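Local coordinates for protein predicted transcriptional regulator (Oenococcus oeni, PDB 3BY6) that probably binds DNA as a winged helix-turn-helix transcription factor of the GntR family, at residues L14-V17 against D18-N22; K57-A61 against Q62-R66. All coordinates share one frame; numbering follows the deposited sequence.

Contact 1 (L14-V17 against D18-N22); sequences LQLV and DRIKN
Two successive turns of helix 12-25, the first helix of the GntR-type winged helix-turn-helix domain, meet where L16 and V17 lie one turn before I20 and K21. Each turn is tied to the next by i to i+4 backbone bonds; the N of I20 reaches the O of L16 at 3.0 Å, with an N-H...O angle of 167°. On the buried side CD1 of L16 rests 3.7 Å from CD1 of I20, the two branched chains crossing at a slant. With CG opposite the backbone N (chi1 180°) and chi2 near 51°, L16 brings CD1 to I20, while its other contacts include V52 and A55 of helix 49-61. Leucine suits this place, where helices 38-45 and 49-61 cover it, and isoleucine continues the buried face one turn on. R19 and D18 lie nearer solvent and turn their charges to partners outside this stretch: R19 forms a salt bridge with E45, and D18 one with R10. The carboxylate of D18 folds back over the preceding turn, OD1 lying 3.1 Å from the O of L14, two acceptors that do not bond. Exchanging D18 for an alanine would probably leave R10 without its carboxylate mate and freer to turn. V17 and K21 point the same way, side by side, and the aliphatic part of the lysine lies against the valine, with CD of K21 3.9 Å from CG1 of V17.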
# COMPACT_ATOMS: atom_id res chain seq x y z
N LEU D 14 -1.95 15.27 -0.72
CA LEU D 14 -1.85 14.27 0.35
C LEU D 14 -0.61 13.42 0.22
O LEU D 14 -0.09 12.93 1.20
CB LEU D 14 -3.10 13.38 0.40
CG LEU D 14 -4.36 14.18 0.78
CD1 LEU D 14 -5.67 13.48 0.31
CD2 LEU D 14 -4.39 14.51 2.27
N GLN D 15 -0.09 13.23 -0.99
CA GLN D 15 1.21 12.59 -1.09
C GLN D 15 2.31 13.48 -0.49
O GLN D 15 3.30 12.98 0.06
CB GLN D 15 1.53 12.22 -2.52
CG GLN D 15 0.51 11.21 -3.12
CD GLN D 15 0.84 10.80 -4.54
OE1 GLN D 15 2.01 10.63 -4.89
NE2 GLN D 15 -0.19 10.64 -5.36
N LEU D 16 2.16 14.78 -0.61
CA LEU D 16 3.12 15.71 -0.01
C LEU D 16 2.92 15.83 1.50
O LEU D 16 3.90 15.91 2.22
CB LEU D 16 3.02 17.10 -0.64
CG LEU D 16 3.98 18.17 -0.08
CD1 LEU D 16 5.44 17.70 -0.06
CD2 LEU D 16 3.81 19.43 -0.95
N VAL D 17 1.67 15.86 1.95
CA VAL D 17 1.35 15.74 3.38
C VAL D 17 2.06 14.49 3.93
O VAL D 17 2.73 14.57 4.98
CB VAL D 17 -0.21 15.69 3.66
CG1 VAL D 17 -0.57 15.27 5.13
CG2 VAL D 17 -0.89 17.04 3.30
N ASP D 18 1.94 13.36 3.22
CA ASP D 18 2.54 12.10 3.69
C ASP D 18 4.03 12.24 3.75
O ASP D 18 4.71 11.71 4.65
CB ASP D 18 2.29 10.92 2.74
CG ASP D 18 0.81 10.49 2.62
OD1 ASP D 18 -0.05 10.85 3.44
OD2 ASP D 18 0.53 9.76 1.63
N ARG D 19 4.59 12.90 2.72
CA ARG D 19 6.05 12.96 2.61
C ARG D 19 6.60 13.75 3.79
O ARG D 19 7.58 13.34 4.43
CB ARG D 19 6.51 13.62 1.30
CG ARG D 19 8.01 13.79 1.18
CD ARG D 19 8.35 14.61 -0.09
NE ARG D 19 9.75 14.51 -0.51
CZ ARG D 19 10.33 13.43 -1.05
NH1 ARG D 19 9.65 12.29 -1.19
NH2 ARG D 19 11.61 13.47 -1.42
N ILE D 20 5.99 14.88 4.06
CA ILE D 20 6.48 15.75 5.14
C ILE D 20 6.34 15.13 6.54
O ILE D 20 7.27 15.23 7.36
CB ILE D 20 5.86 17.17 5.05
CG1 ILE D 20 6.55 17.94 3.89
CG2 ILE D 20 6.02 17.90 6.37
CD1 ILE D 20 5.78 19.14 3.35
N LYS D 21 5.22 14.46 6.80
CA LYS D 21 5.05 13.79 8.09
C LYS D 21 6.06 12.68 8.31
O LYS D 21 6.43 12.37 9.45
CB LYS D 21 3.67 13.18 8.21
CG LYS D 21 2.57 14.19 8.33
CD LYS D 21 1.19 13.58 8.11
CE LYS D 21 0.90 12.42 9.04
NZ LYS D 21 -0.29 11.67 8.52
N ASN D 22 6.46 12.02 7.25
CA ASN D 22 7.44 10.96 7.40
C ASN D 22 8.83 11.53 7.71
O ASN D 22 9.60 10.95 8.49
CB ASN D 22 7.47 10.06 6.18
CG ASN D 22 8.14 8.71 6.47
OD1 ASN D 22 9.18 8.37 5.89
ND2 ASN D 22 7.54 7.94 7.40

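Contact 2 (K57-A61 against Q62-R66); sequences KELEA and QKVIR
A Schellman motif closes helix 49-61 here, with L59 and V64 joined by its outer bond: the N of V64 donates to the O of L59 at 2.8 Å, nearly along the C=O axis. Inside it, the N of K63 reaches the O of E60 at 2.9 Å from well above the carbonyl plane. K63 takes the positive phi of 52° that reverses the chain, and as a lysine it can leave its amine on the exposed side. The turn also brings apolar groups together: CD1 of L59 meets CB of V64 at 3.9 Å, while CB of L59 packs on CD1 of I65 at 3.8 Å. Beside this packing the CA of E60 makes a CH...O contact of 3.3 Å with the O of I65. One residue before L59, and one turn before Q62, E58 bends at chi2 (63°), carrying its carboxylate across to the amide of Q62, whose plane is inclined to it by 68°. The bond is straight, but the 2.5 Å from NE2 of Q62 to OE2 of E58 is too short to be trusted in detail. Farther out, strand 65-68 enters the wing: I65 packs on T73 and I75 of strand 72-75, and OE2 of E60 accepts a bond from the backbone N of T67.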
# COMPACT_ATOMS: atom_id res chain seq x y z
N LYS D 57 -1.92 23.47 4.48
CA LYS D 57 -3.17 23.64 5.19
C LYS D 57 -3.61 22.36 5.96
O LYS D 57 -4.09 22.45 7.09
CB LYS D 57 -4.22 24.09 4.18
CG LYS D 57 -5.62 24.29 4.72
CD LYS D 57 -6.57 24.66 3.58
CE LYS D 57 -8.01 24.84 4.07
NZ LYS D 57 -8.53 23.57 4.66
N GLU D 58 -3.42 21.20 5.34
CA GLU D 58 -3.74 19.89 5.94
C GLU D 58 -2.71 19.44 7.00
O GLU D 58 -3.05 18.88 8.04
CB GLU D 58 -3.86 18.82 4.83
CG GLU D 58 -4.12 17.36 5.30
CD GLU D 58 -5.44 17.16 6.04
OE1 GLU D 58 -6.39 17.92 5.75
OE2 GLU D 58 -5.54 16.27 6.92
N LEU D 59 -1.43 19.61 6.70
CA LEU D 59 -0.39 19.37 7.69
C LEU D 59 -0.71 20.19 8.96
O LEU D 59 -0.48 19.74 10.06
CB LEU D 59 1.00 19.78 7.17
CG LEU D 59 2.07 18.78 6.65
CD1 LEU D 59 1.84 17.33 7.02
CD2 LEU D 59 2.28 18.95 5.20
N GLU D 60 -1.24 21.40 8.78
CA GLU D 60 -1.55 22.25 9.93
C GLU D 60 -2.76 21.74 10.75
O GLU D 60 -2.71 21.72 11.99
CB GLU D 60 -1.74 23.69 9.49
CG GLU D 60 -1.80 24.63 10.66
CD GLU D 60 -1.46 26.05 10.29
OE1 GLU D 60 -1.40 26.33 9.07
OE2 GLU D 60 -1.26 26.88 11.23
N ALA D 61 -3.82 21.31 10.05
CA ALA D 61 -4.99 20.64 10.66
C ALA D 61 -4.61 19.41 11.48
O ALA D 61 -5.23 19.11 12.50
CB ALA D 61 -5.95 20.25 9.59
N GLN D 62 -3.59 18.68 11.02
CA GLN D 62 -3.08 17.51 11.76
C GLN D 62 -2.04 17.88 12.79
O GLN D 62 -1.38 17.00 13.35
CB GLN D 62 -2.51 16.49 10.78
CG GLN D 62 -3.52 16.04 9.73
CD GLN D 62 -2.99 15.01 8.80
OE1 GLN D 62 -2.09 14.26 9.13
NE2 GLN D 62 -3.57 14.94 7.60
N LYS D 63 -1.90 19.19 13.04
CA LYS D 63 -0.90 19.74 13.97
C LYS D 63 0.54 19.27 13.72
O LYS D 63 1.33 19.11 14.66
CB LYS D 63 -1.32 19.42 15.43
CG LYS D 63 -2.75 19.81 15.82
CD LYS D 63 -3.06 21.24 15.40
CE LYS D 63 -4.17 21.91 16.25
NZ LYS D 63 -5.25 21.00 16.72
N VAL D 64 0.90 19.03 12.45
CA VAL D 64 2.26 18.61 12.09
C VAL D 64 3.14 19.85 11.85
O VAL D 64 4.33 19.81 12.08
CB VAL D 64 2.27 17.66 10.87
CG1 VAL D 64 3.67 17.26 10.52
CG2 VAL D 64 1.43 16.39 11.15
N ILE D 65 2.52 20.93 11.39
CA ILE D 65 3.21 22.20 11.18
C ILE D 65 2.28 23.33 11.63
O ILE D 65 1.08 23.15 11.68
CB ILE D 65 3.66 22.45 9.68
CG1 ILE D 65 2.47 22.92 8.82
CG2 ILE D 65 4.37 21.23 9.10
CD1 ILE D 65 2.79 23.08 7.34
N ARG D 66 2.89 24.49 11.88
CA ARG D 66 2.27 25.69 12.48
C ARG D 66 2.70 26.89 11.62
O ARG D 66 3.88 27.05 11.34
CB ARG D 66 2.77 25.84 13.93
CG ARG D 66 1.75 26.42 14.93
CD ARG D 66 2.36 26.71 16.39
NE ARG D 66 3.12 25.58 16.99
CZ ARG D 66 2.66 24.69 17.89
NH1 ARG D 66 1.41 24.75 18.33
NH2 ARG D 66 3.46 23.72 18.35

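Both contacts belong to one winged-helix domain. Contact 1 is the uninterrupted middle of helix 12-25, with four residues buried and none exposed; contact 2 is farther out, where helix 49-61 gives way to wing strand 65-68, and joins buried L59, V64 and I65 to exposed A61, K63 and R66. Contact 1 has i to i+4 bonds throughout; in contact 2 they run out at Q62 and the capping pattern takes over. Their apolar sides meet: CG of K21 lies 3.5 Å from CD1 of L59, so the stem of a lysine packs on the leucine. At the border NZ of K21 makes a weak hydrogen bond to OE1 of Q62. The second subunit touches contact 1 but not contact 2.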